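Local structure of ubiquitin-conjugating enzyme (2H2Y) at residues T14-G19 / R24-L29; D43-P46 / R50-I53; G58-N61 / A65-V68; I73-N78 / L117-L122. The protein probably acts, through this UBC-type catalytic domain of a longer membrane-associated protein, as an E2 enzyme that carries ubiquitin on its way to target proteins. All coordinates share one frame; numbering follows the deposited sequence.

In the fold
Interactions 1, 2 and 4 form one cluster, their centres 12 to 14 Å apart, while interaction 3 lies at the far end of the sheet, its centre about 33 Å from that of interaction 1. Trp52 of interaction 2 connects the cluster: its CH2 comes within 3.4 Å of Leu29 N on helix 21-34, and its CE2 lies 3.3 Å from CE2 of Phe75 in interaction 4. Glu28 OE2 and Ile119 N, 3.2 Å apart, probably form a hydrogen bond joining helix 21-34 to helix 119-130. Strands 51-57 and 68-74 carry interactions 2 and 4 as sheet neighbours. The chain between the segments of interaction 4 includes Cys105, seen in an interchain disulfide in a crystal of this protein.

Interaction 1: T14-G19 / R24-L29; sequences TKYNLG and RIQKEL
Tyr16 and Gln26 attach the irregular chain ahead of helix 21-34 to the flank of that helix, the first of this ubiquitin-conjugating domain. The CA atoms of Tyr16 and Gln26 are 8.0 Å apart, so the side chains bridge the gap. Gln26 leaves the helix with CG opposite its backbone N (chi1 167°) and runs on extended, which carries its amide carbon CD to the edge of the Tyr16 ring, 3.6 Å from CD1 and in the ring plane. Amide and ring planes are turned 56° apart, so this is no stack. The shaft of Gln26 contributes too, with CB 3.8 Å from Tyr16 CD1. Within segment 14-19, Thr14 OG1 stands 3.2 Å above the plane of the Tyr16 ring, displaced toward its rim.

Arg24, one turn before Glu28, makes a salt bridge along the helix. NE, at 2.7 Å, and NH2, at 2.9 Å, both hold Glu28 OE1, which lies only 2° out of the guanidinium plane. This side-on grip holds the guanidinium in line with OE1; OE2 probably accepts from Ile119 N. NH2 also bonds to Pro115 O. The arrangement is the irregular N-terminal chain laid beside the first helix of a UBC-fold domain.

Interaction 2: D43-P46 / R50-I53; sequences DVHP and RIWI
Over one face of the Trp52 indole lies Val44 CG1, 3.7 Å from the centroid of the five-membered ring and 23° off its normal, a CH-pi contact across the strands. The two side chains run side by side in the same direction, and chi1 of -49° sets Val44 CG1 beside its own backbone N, over the indole. The indole NE1 makes a weak hydrogen bond to Ile49 O. The His45 ring is met obliquely by Ile51 CD1, 3.9 Å from CD2, while its ND1 donates to Pro46 O almost in the ring plane.

Backbone pairing supplies the frame for these contacts. Val44 and Trp52 are an antiparallel non-hydrogen-bonded pair with CA atoms 4.4 Å apart. Next to it, His45 N donates to Ile51 O at 3.0 Å in a nearly straight bond (174°), and Ile53 N reaches Asp43 O at 3.2 Å. The return bond from Asp43 N to Ile53 O is weak.

The hairpin of strands 40-44 and 51-57 thus forms one side of the sheet. Leu29 of helix 21-34 covers the Val44 and Trp52 face, Trp52 meets Phe75 edge-to-face, and strand 68-74 pairs along the other side of strand 51-57.

Interaction 3: G58-N61 / A65-V68; sequences GLEN and ANEV
Gly58 O accepts a hydrogen bond from Asn66 N at 2.9 Å, the bond that ties the two limbs of this loop together. It is moderately bent, with 151° at the hydrogen, and the donor stands 37° out of the carbonyl plane, so it does not follow a lone pair. Around it the backbones lie close: Ala65 CA directs its hydrogen at two successive carbonyls, 3.6 Å from Gly58 O and 3.3 Å from Leu59 O. Ala65 CB rests on the next carbonyl, 3.3 Å from Glu60 O. Three consecutive peptide oxygens thus face Ala65 or its neighbour, and Gly58, without a side chain, lets the backbone of 65-67 approach closely.

On the exposed side of the loop the carboxylate of Glu60 passes at a slant to the amide of Asn66. Glu60 OE2 lies 3.6 Å from Asn66 ND2 and 3.7 Å from Asn66 OD1, and the carboxylate and amide planes are 49° apart, a loose polar proximity. A bend at chi2 of Glu60 turns its carboxylate across toward the amide.

Farther out, Leu59 N donates to the hydroxyl of Tyr56, Leu59 O is bonded to Thr62 OG1, and Glu67 OE1 is hydrogen-bonded to Tyr69 OH. Asn66 itself has a left-handed helical backbone conformation, which turns the returning limb. The whole is the irregular loop joining the antiparallel strands 51-57 and 68-74 of the UBC sheet.

Interaction 4: I73-N78 / L117-L122; sequences IIFPDN and LSISGL
Ile73, one residue before the end of strand 68-74, and Ile119, in the first turn of helix 119-130, face each other with their CA atoms 8.8 Å apart, a spacing at which side chains rather than backbones fill the interface. Ile119 does this with both branches. Its chi1 of -55° places CG2 opposite the backbone N and CG1 beside it, so the branches diverge. CG2 touches Ile73 CD1 at 3.5 Å as the two side chains, running in opposite senses, overlap alongside. The other branch meets the edge of the Phe75 ring, near its plane: CD1 is 3.4 Å from CE1, and CG1 is 3.6 Å from CZ. All three residues are buried.

The helix start is held by its own cap. Ser118, the N-cap residue, accepts from Gly121 N through OG at 2.8 Å, with 135° at the hydrogen, and its carbonyl O receives Leu122 N, also at 2.8 Å. Outside the pair, Ile119 also touches Trp52, and Tyr79 meets the Phe75 ring edge-to-face.

This is a capped helix start packed on the antiparallel sheet, the alpha/beta core of the UBC fold.

Interaction 1: T14-G19 / R24-L29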
loop_
_atom_site.group_PDB
_atom_site.type_symbol
_atom_site.label_atom_id
_atom_site.label_comp_id
_atom_site.label_asym_id
_atom_site.label_seq_id
_atom_site.Cartn_x
_atom_site.Cartn_y
_atom_site.Cartn_z
ATOM N N THR A 14 3.239 12.393 -16.493
ATOM C CA THR A 14 2.136 12.067 -17.395
ATOM C C THR A 14 0.802 12.683 -16.982
ATOM O O THR A 14 0.392 12.602 -15.826
ATOM C CB THR A 14 1.970 10.525 -17.562
ATOM O OG1 THR A 14 0.581 10.181 -17.501
ATOM C CG2 THR A 14 2.744 9.774 -16.493
ATOM N N LYS A 15 0.142 13.320 -17.943
ATOM C CA LYS A 15 -1.140 13.956 -17.694
ATOM C C LYS A 15 -2.259 12.940 -17.896
ATOM O O LYS A 15 -2.452 12.433 -19.003
ATOM C CB LYS A 15 -1.334 15.143 -18.645
ATOM C CG LYS A 15 -2.587 15.956 -18.356
ATOM C CD LYS A 15 -2.713 17.175 -19.256
ATOM C CE LYS A 15 -3.964 17.979 -18.900
ATOM N NZ LYS A 15 -4.165 19.170 -19.779
ATOM N N TYR A 16 -2.985 12.638 -16.823
ATOM C CA TYR A 16 -4.085 11.683 -16.899
ATOM C C TYR A 16 -5.434 12.383 -16.999
ATOM O O TYR A 16 -5.718 13.343 -16.271
ATOM C CB TYR A 16 -4.088 10.744 -15.683
ATOM C CG TYR A 16 -2.961 9.732 -15.666
ATOM C CD1 TYR A 16 -1.989 9.764 -14.670
ATOM C CD2 TYR A 16 -2.859 8.755 -16.657
ATOM C CE1 TYR A 16 -0.939 8.852 -14.661
ATOM C CE2 TYR A 16 -1.810 7.837 -16.661
ATOM C CZ TYR A 16 -0.850 7.894 -15.661
ATOM O OH TYR A 16 0.213 7.016 -15.669
ATOM N N ASN A 17 -6.259 11.884 -17.912
ATOM C CA ASN A 17 -7.592 12.424 -18.140
ATOM C C ASN A 17 -8.255 12.810 -16.820
ATOM O O ASN A 17 -8.365 11.992 -15.909
ATOM C CB ASN A 17 -8.439 11.386 -18.877
ATOM C CG ASN A 17 -9.075 11.947 -20.125
ATOM O OD1 ASN A 17 -9.613 11.207 -20.955
ATOM N ND2 ASN A 17 -9.022 13.270 -20.266
ATOM N N LEU A 18 -8.699 14.059 -16.733
ATOM C CA LEU A 18 -9.326 14.592 -15.525
ATOM C C LEU A 18 -10.618 13.900 -15.058
ATOM O O LEU A 18 -11.475 14.529 -14.432
ATOM C CB LEU A 18 -9.563 16.098 -15.716
ATOM C CG LEU A 18 -8.282 16.915 -15.986
ATOM C CD1 LEU A 18 -8.621 18.203 -16.726
ATOM C CD2 LEU A 18 -7.555 17.209 -14.674
ATOM N N GLY A 19 -10.736 12.604 -15.345
ATOM C CA GLY A 19 -11.908 11.846 -14.939
ATOM C C GLY A 19 -11.700 10.333 -14.890
ATOM O O GLY A 19 -12.603 9.588 -14.493
ATOM N N ARG A 24 -7.116 9.446 -10.318
ATOM C CA ARG A 24 -7.211 9.224 -8.883
ATOM C C ARG A 24 -5.997 8.452 -8.358
ATOM O O ARG A 24 -5.491 8.744 -7.279
ATOM C CB ARG A 24 -8.498 8.465 -8.563
ATOM C CG ARG A 24 -8.608 7.979 -7.134
ATOM C CD ARG A 24 -8.316 9.086 -6.155
ATOM N NE ARG A 24 -8.467 8.619 -4.783
ATOM C CZ ARG A 24 -9.628 8.267 -4.244
ATOM N NH1 ARG A 24 -10.740 8.328 -4.966
ATOM N NH2 ARG A 24 -9.673 7.860 -2.982
ATOM N N ILE A 25 -5.530 7.468 -9.123
ATOM C CA ILE A 25 -4.373 6.686 -8.714
ATOM C C ILE A 25 -3.159 7.597 -8.614
ATOM O O ILE A 25 -2.390 7.534 -7.652
ATOM C CB ILE A 25 -4.095 5.534 -9.717
ATOM C CG1 ILE A 25 -5.097 4.407 -9.482
ATOM C CG2 ILE A 25 -2.677 4.994 -9.552
ATOM C CD1 ILE A 25 -5.086 3.359 -10.558
ATOM N N GLN A 26 -2.983 8.449 -9.614
ATOM C CA GLN A 26 -1.861 9.377 -9.607
ATOM C C GLN A 26 -1.965 10.301 -8.401
ATOM O O GLN A 26 -0.969 10.581 -7.734
ATOM C CB GLN A 26 -1.848 10.198 -10.892
ATOM C CG GLN A 26 -0.927 11.393 -10.846
ATOM C CD GLN A 26 -0.863 12.093 -12.173
ATOM O OE1 GLN A 26 -0.030 11.774 -13.009
ATOM N NE2 GLN A 26 -1.766 13.039 -12.387
ATOM N N LYS A 27 -3.176 10.767 -8.112
ATOM C CA LYS A 27 -3.364 11.651 -6.973
ATOM C C LYS A 27 -2.973 10.902 -5.706
ATOM O O LYS A 27 -2.367 11.476 -4.798
ATOM C CB LYS A 27 -4.815 12.127 -6.896
ATOM C CG LYS A 27 -4.979 13.427 -6.118
ATOM C CD LYS A 27 -6.255 14.163 -6.506
ATOM C CE LYS A 27 -7.483 13.548 -5.865
ATOM N NZ LYS A 27 -7.436 13.698 -4.382
ATOM N N GLU A 28 -3.299 9.611 -5.659
ATOM C CA GLU A 28 -2.967 8.776 -4.507
ATOM C C GLU A 28 -1.467 8.545 -4.373
ATOM O O GLU A 28 -0.955 8.421 -3.256
ATOM C CB GLU A 28 -3.683 7.434 -4.605
ATOM C CG GLU A 28 -5.179 7.537 -4.409
ATOM C CD GLU A 28 -5.566 7.794 -2.968
ATOM O OE1 GLU A 28 -6.748 8.123 -2.726
ATOM O OE2 GLU A 28 -4.700 7.657 -2.080
ATOM N N LEU A 29 -0.766 8.481 -5.503
ATOM C CA LEU A 29 0.679 8.277 -5.477
ATOM C C LEU A 29 1.356 9.488 -4.834
ATOM O O LEU A 29 2.144 9.338 -3.891
ATOM C CB LEU A 29 1.223 8.067 -6.896
ATOM C CG LEU A 29 2.746 7.906 -7.040
ATOM C CD1 LEU A 29 3.227 6.653 -6.322
ATOM C CD2 LEU A 29 3.101 7.829 -8.514
#

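Interaction 2: D43-P46 / R50-I53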
loop_
_atom_site.group_PDB
_atom_site.type_symbol
_atom_site.label_atom_id
_atom_site.label_comp_id
_atom_site.label_asym_id
_atom_site.label_seq_id
_atom_site.Cartn_x
_atom_site.Cartn_y
_atom_site.Cartn_z
ATOM N N ASP A 43 7.714 2.070 -4.908
ATOM C CA ASP A 43 8.199 1.940 -6.264
ATOM C C ASP A 43 7.098 1.375 -7.125
ATOM O O ASP A 43 6.607 0.283 -6.861
ATOM C CB ASP A 43 9.416 1.027 -6.325
ATOM C CG ASP A 43 9.971 0.923 -7.724
ATOM O OD1 ASP A 43 9.971 1.956 -8.435
ATOM O OD2 ASP A 43 10.409 -0.181 -8.113
ATOM N N VAL A 44 6.694 2.120 -8.146
ATOM C CA VAL A 44 5.638 1.643 -9.019
ATOM C C VAL A 44 6.223 1.018 -10.267
ATOM O O VAL A 44 7.343 1.325 -10.678
ATOM C CB VAL A 44 4.651 2.765 -9.430
ATOM C CG1 VAL A 44 4.205 3.535 -8.205
ATOM C CG2 VAL A 44 5.286 3.680 -10.446
ATOM N N HIS A 45 5.448 0.119 -10.852
ATOM C CA HIS A 45 5.844 -0.583 -12.053
ATOM C C HIS A 45 6.026 0.427 -13.180
ATOM O O HIS A 45 5.205 1.334 -13.360
ATOM C CB HIS A 45 4.755 -1.589 -12.426
ATOM C CG HIS A 45 5.140 -2.515 -13.534
ATOM N ND1 HIS A 45 5.711 -2.074 -14.708
ATOM C CD2 HIS A 45 5.019 -3.858 -13.654
ATOM C CE1 HIS A 45 5.929 -3.106 -15.504
ATOM N NE2 HIS A 45 5.517 -4.201 -14.889
ATOM N N PRO A 46 7.120 0.305 -13.941
ATOM C CA PRO A 46 7.330 1.249 -15.045
ATOM C C PRO A 46 6.384 0.859 -16.182
ATOM O O PRO A 46 6.298 -0.312 -16.542
ATOM C CB PRO A 46 8.799 1.041 -15.398
ATOM C CG PRO A 46 9.001 -0.434 -15.098
ATOM C CD PRO A 46 8.267 -0.610 -13.788
ATOM N N ARG A 50 -0.851 1.247 -12.305
ATOM C CA ARG A 50 -1.785 0.420 -11.546
ATOM C C ARG A 50 -1.100 -0.507 -10.543
ATOM O O ARG A 50 -1.724 -0.958 -9.593
ATOM C CB ARG A 50 -2.625 -0.440 -12.494
ATOM C CG ARG A 50 -3.410 0.321 -13.551
ATOM C CD ARG A 50 -4.379 1.298 -12.924
ATOM N NE ARG A 50 -5.272 1.905 -13.906
ATOM C CZ ARG A 50 -6.399 1.349 -14.342
ATOM N NH1 ARG A 50 -6.780 0.166 -13.880
ATOM N NH2 ARG A 50 -7.148 1.980 -15.240
ATOM N N ILE A 51 0.179 -0.794 -10.744
ATOM C CA ILE A 51 0.884 -1.702 -9.842
ATOM C C ILE A 51 1.921 -1.038 -8.957
ATOM O O ILE A 51 2.885 -0.467 -9.455
ATOM C CB ILE A 51 1.615 -2.814 -10.623
ATOM C CG1 ILE A 51 0.641 -3.549 -11.541
ATOM C CG2 ILE A 51 2.236 -3.790 -9.651
ATOM C CD1 ILE A 51 1.328 -4.474 -12.512
ATOM N N TRP A 52 1.731 -1.131 -7.645
ATOM C CA TRP A 52 2.681 -0.556 -6.696
ATOM C C TRP A 52 3.224 -1.649 -5.778
ATOM O O TRP A 52 2.573 -2.667 -5.544
ATOM C CB TRP A 52 2.027 0.483 -5.782
ATOM C CG TRP A 52 1.407 1.676 -6.415
ATOM C CD1 TRP A 52 1.215 1.910 -7.745
ATOM C CD2 TRP A 52 0.803 2.773 -5.719
ATOM N NE1 TRP A 52 0.521 3.084 -7.921
ATOM C CE2 TRP A 52 0.255 3.635 -6.693
ATOM C CE3 TRP A 52 0.666 3.109 -4.363
ATOM C CZ2 TRP A 52 -0.422 4.814 -6.355
ATOM C CZ3 TRP A 52 -0.007 4.280 -4.027
ATOM C CH2 TRP A 52 -0.543 5.118 -5.022
ATOM N N ILE A 53 4.422 -1.420 -5.252
ATOM C CA ILE A 53 5.042 -2.337 -4.315
ATOM C C ILE A 53 5.678 -1.497 -3.229
ATOM O O ILE A 53 6.656 -0.788 -3.464
ATOM C CB ILE A 53 6.120 -3.218 -4.966
ATOM C CG1 ILE A 53 5.450 -4.308 -5.800
ATOM C CG2 ILE A 53 6.982 -3.862 -3.893
ATOM C CD1 ILE A 53 6.420 -5.297 -6.418
#

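Interaction 3: G58-N61 / A65-V68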
loop_
_atom_site.group_PDB
_atom_site.type_symbol
_atom_site.label_atom_id
_atom_site.label_comp_id
_atom_site.label_asym_id
_atom_site.label_seq_id
_atom_site.Cartn_x
_atom_site.Cartn_y
_atom_site.Cartn_z
ATOM N N GLY A 58 10.011 -3.305 9.492
ATOM C CA GLY A 58 9.494 -3.398 10.849
ATOM C C GLY A 58 9.955 -2.395 11.895
ATOM O O GLY A 58 11.149 -2.201 12.120
ATOM N N LEU A 59 8.980 -1.771 12.548
ATOM C CA LEU A 59 9.223 -0.791 13.599
ATOM C C LEU A 59 10.023 -1.452 14.711
ATOM O O LEU A 59 9.677 -2.535 15.168
ATOM C CB LEU A 59 7.879 -0.270 14.133
ATOM C CG LEU A 59 7.479 1.200 13.886
ATOM C CD1 LEU A 59 8.219 1.791 12.699
ATOM C CD2 LEU A 59 5.974 1.275 13.672
ATOM N N GLU A 60 11.098 -0.797 15.138
ATOM C CA GLU A 60 11.969 -1.329 16.182
ATOM C C GLU A 60 11.202 -1.733 17.424
ATOM O O GLU A 60 11.504 -2.753 18.035
ATOM C CB GLU A 60 13.035 -0.304 16.573
ATOM C CG GLU A 60 13.795 0.290 15.397
ATOM C CD GLU A 60 15.294 0.369 15.647
ATOM O OE1 GLU A 60 15.685 0.741 16.777
ATOM O OE2 GLU A 60 16.077 0.072 14.712
ATOM N N ASN A 61 10.205 -0.941 17.797
ATOM C CA ASN A 61 9.416 -1.240 18.990
ATOM C C ASN A 61 8.320 -2.291 18.782
ATOM O O ASN A 61 7.278 -2.232 19.435
ATOM C CB ASN A 61 8.791 0.045 19.544
ATOM C CG ASN A 61 8.024 0.832 18.482
ATOM O OD1 ASN A 61 7.278 0.255 17.685
ATOM N ND2 ASN A 61 8.198 2.159 18.477
ATOM N N ALA A 65 10.494 -5.883 14.423
ATOM C CA ALA A 65 11.651 -5.004 14.294
ATOM C C ALA A 65 12.666 -5.397 13.210
ATOM O O ALA A 65 13.100 -6.548 13.122
ATOM C CB ALA A 65 12.353 -4.897 15.639
ATOM N N ASN A 66 13.026 -4.419 12.385
ATOM C CA ASN A 66 14.009 -4.585 11.312
ATOM C C ASN A 66 13.810 -5.702 10.275
ATOM O O ASN A 66 14.722 -5.987 9.497
ATOM C CB ASN A 66 15.410 -4.721 11.921
ATOM C CG ASN A 66 15.751 -3.577 12.860
ATOM O OD1 ASN A 66 15.197 -3.472 13.953
ATOM N ND2 ASN A 66 16.658 -2.706 12.430
ATOM N N GLU A 67 12.636 -6.325 10.239
ATOM C CA GLU A 67 12.388 -7.392 9.268
ATOM C C GLU A 67 11.657 -6.830 8.057
ATOM O O GLU A 67 10.463 -6.588 8.116
ATOM C CB GLU A 67 11.539 -8.493 9.896
ATOM C CG GLU A 67 11.980 -8.890 11.278
ATOM C CD GLU A 67 11.134 -10.001 11.847
ATOM O OE1 GLU A 67 9.892 -9.871 11.857
ATOM O OE2 GLU A 67 11.715 -11.008 12.293
ATOM N N VAL A 68 12.375 -6.634 6.959
ATOM C CA VAL A 68 11.801 -6.080 5.733
ATOM C C VAL A 68 10.696 -6.926 5.074
ATOM O O VAL A 68 10.895 -8.098 4.771
ATOM C CB VAL A 68 12.931 -5.822 4.710
ATOM C CG1 VAL A 68 13.863 -7.008 4.695
ATOM C CG2 VAL A 68 12.365 -5.579 3.315
#

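Interaction 4: I73-N78 / L117-L122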
loop_
_atom_site.group_PDB
_atom_site.type_symbol
_atom_site.label_atom_id
_atom_site.label_comp_id
_atom_site.label_asym_id
_atom_site.label_seq_id
_atom_site.Cartn_x
_atom_site.Cartn_y
_atom_site.Cartn_z
ATOM N N ILE A 73 0.242 -3.688 -4.305
ATOM C CA ILE A 73 -1.045 -3.036 -4.480
ATOM C C ILE A 73 -1.438 -3.061 -5.958
ATOM O O ILE A 73 -0.706 -2.554 -6.814
ATOM C CB ILE A 73 -0.976 -1.570 -4.003
ATOM C CG1 ILE A 73 -0.484 -1.519 -2.556
ATOM C CG2 ILE A 73 -2.335 -0.915 -4.146
ATOM C CD1 ILE A 73 -0.284 -0.130 -2.025
ATOM N N ILE A 74 -2.584 -3.664 -6.254
ATOM C CA ILE A 74 -3.073 -3.740 -7.621
ATOM C C ILE A 74 -4.365 -2.947 -7.687
ATOM O O ILE A 74 -5.329 -3.263 -6.989
ATOM C CB ILE A 74 -3.396 -5.185 -8.044
ATOM C CG1 ILE A 74 -2.146 -6.062 -7.995
ATOM C CG2 ILE A 74 -3.973 -5.182 -9.446
ATOM C CD1 ILE A 74 -1.089 -5.693 -9.010
ATOM N N PHE A 75 -4.381 -1.911 -8.520
ATOM C CA PHE A 75 -5.563 -1.073 -8.679
ATOM C C PHE A 75 -6.360 -1.626 -9.838
ATOM O O PHE A 75 -5.930 -1.557 -10.988
ATOM C CB PHE A 75 -5.162 0.377 -8.974
ATOM C CG PHE A 75 -4.480 1.067 -7.829
ATOM C CD1 PHE A 75 -5.222 1.721 -6.852
ATOM C CD2 PHE A 75 -3.093 1.065 -7.727
ATOM C CE1 PHE A 75 -4.589 2.366 -5.788
ATOM C CE2 PHE A 75 -2.448 1.706 -6.672
ATOM C CZ PHE A 75 -3.197 2.360 -5.699
ATOM N N PRO A 76 -7.526 -2.207 -9.550
ATOM C CA PRO A 76 -8.369 -2.773 -10.602
ATOM C C PRO A 76 -8.871 -1.760 -11.626
ATOM O O PRO A 76 -8.526 -0.575 -11.570
ATOM C CB PRO A 76 -9.498 -3.442 -9.819
ATOM C CG PRO A 76 -9.523 -2.691 -8.515
ATOM C CD PRO A 76 -8.073 -2.490 -8.216
ATOM N N ASP A 77 -9.679 -2.247 -12.568
ATOM C CA ASP A 77 -10.242 -1.425 -13.640
ATOM C C ASP A 77 -11.116 -0.302 -13.125
ATOM O O ASP A 77 -11.029 0.827 -13.609
ATOM C CB ASP A 77 -11.082 -2.281 -14.588
ATOM C CG ASP A 77 -10.255 -3.295 -15.344
ATOM O OD1 ASP A 77 -9.362 -2.879 -16.119
ATOM O OD2 ASP A 77 -10.500 -4.508 -15.159
ATOM N N ASN A 78 -11.957 -0.621 -12.147
ATOM C CA ASN A 78 -12.864 0.368 -11.590
ATOM C C ASN A 78 -12.496 0.901 -10.216
ATOM O O ASN A 78 -13.326 0.953 -9.307
ATOM C CB ASN A 78 -14.281 -0.192 -11.570
ATOM C CG ASN A 78 -14.766 -0.565 -12.954
ATOM O OD1 ASN A 78 -14.680 0.237 -13.891
ATOM N ND2 ASN A 78 -15.282 -1.785 -13.094
ATOM N N LEU A 117 -11.156 5.941 0.913
ATOM C CA LEU A 117 -9.978 5.512 1.654
ATOM C C LEU A 117 -8.721 5.865 0.871
ATOM O O LEU A 117 -8.700 5.798 -0.359
ATOM C CB LEU A 117 -10.032 4.006 1.928
ATOM C CG LEU A 117 -10.628 3.547 3.265
ATOM C CD1 LEU A 117 -11.626 4.565 3.799
ATOM C CD2 LEU A 117 -11.283 2.188 3.071
ATOM N N SER A 118 -7.683 6.265 1.593
ATOM C CA SER A 118 -6.412 6.624 0.974
ATOM C C SER A 118 -5.459 5.434 1.032
ATOM O O SER A 118 -5.389 4.734 2.049
ATOM C CB SER A 118 -5.768 7.806 1.710
ATOM O OG SER A 118 -5.038 7.398 2.861
ATOM N N ILE A 119 -4.722 5.202 -0.052
ATOM C CA ILE A 119 -3.783 4.086 -0.081
ATOM C C ILE A 119 -2.796 4.189 1.076
ATOM O O ILE A 119 -2.557 3.209 1.784
ATOM C CB ILE A 119 -3.010 4.030 -1.407
ATOM C CG1 ILE A 119 -3.992 3.989 -2.579
ATOM C CG2 ILE A 119 -2.136 2.798 -1.439
ATOM C CD1 ILE A 119 -5.025 2.864 -2.497
ATOM N N SER A 120 -2.229 5.374 1.282
ATOM C CA SER A 120 -1.284 5.559 2.380
ATOM C C SER A 120 -1.953 5.119 3.678
ATOM O O SER A 120 -1.310 4.548 4.556
ATOM C CB SER A 120 -0.854 7.026 2.493
ATOM O OG SER A 120 -1.955 7.854 2.828
ATOM N N GLY A 121 -3.255 5.386 3.784
ATOM C CA GLY A 121 -4.009 5.022 4.972
ATOM C C GLY A 121 -4.233 3.528 5.084
ATOM O O GLY A 121 -4.098 2.954 6.166
ATOM N N LEU A 122 -4.587 2.889 3.977
ATOM C CA LEU A 122 -4.790 1.457 3.998
ATOM C C LEU A 122 -3.505 0.835 4.522
ATOM O O LEU A 122 -3.514 0.052 5.473
ATOM C CB LEU A 122 -5.072 0.931 2.589
ATOM C CG LEU A 122 -6.357 1.408 1.908
ATOM C CD1 LEU A 122 -6.453 0.780 0.533
ATOM C CD2 LEU A 122 -7.571 1.044 2.748
#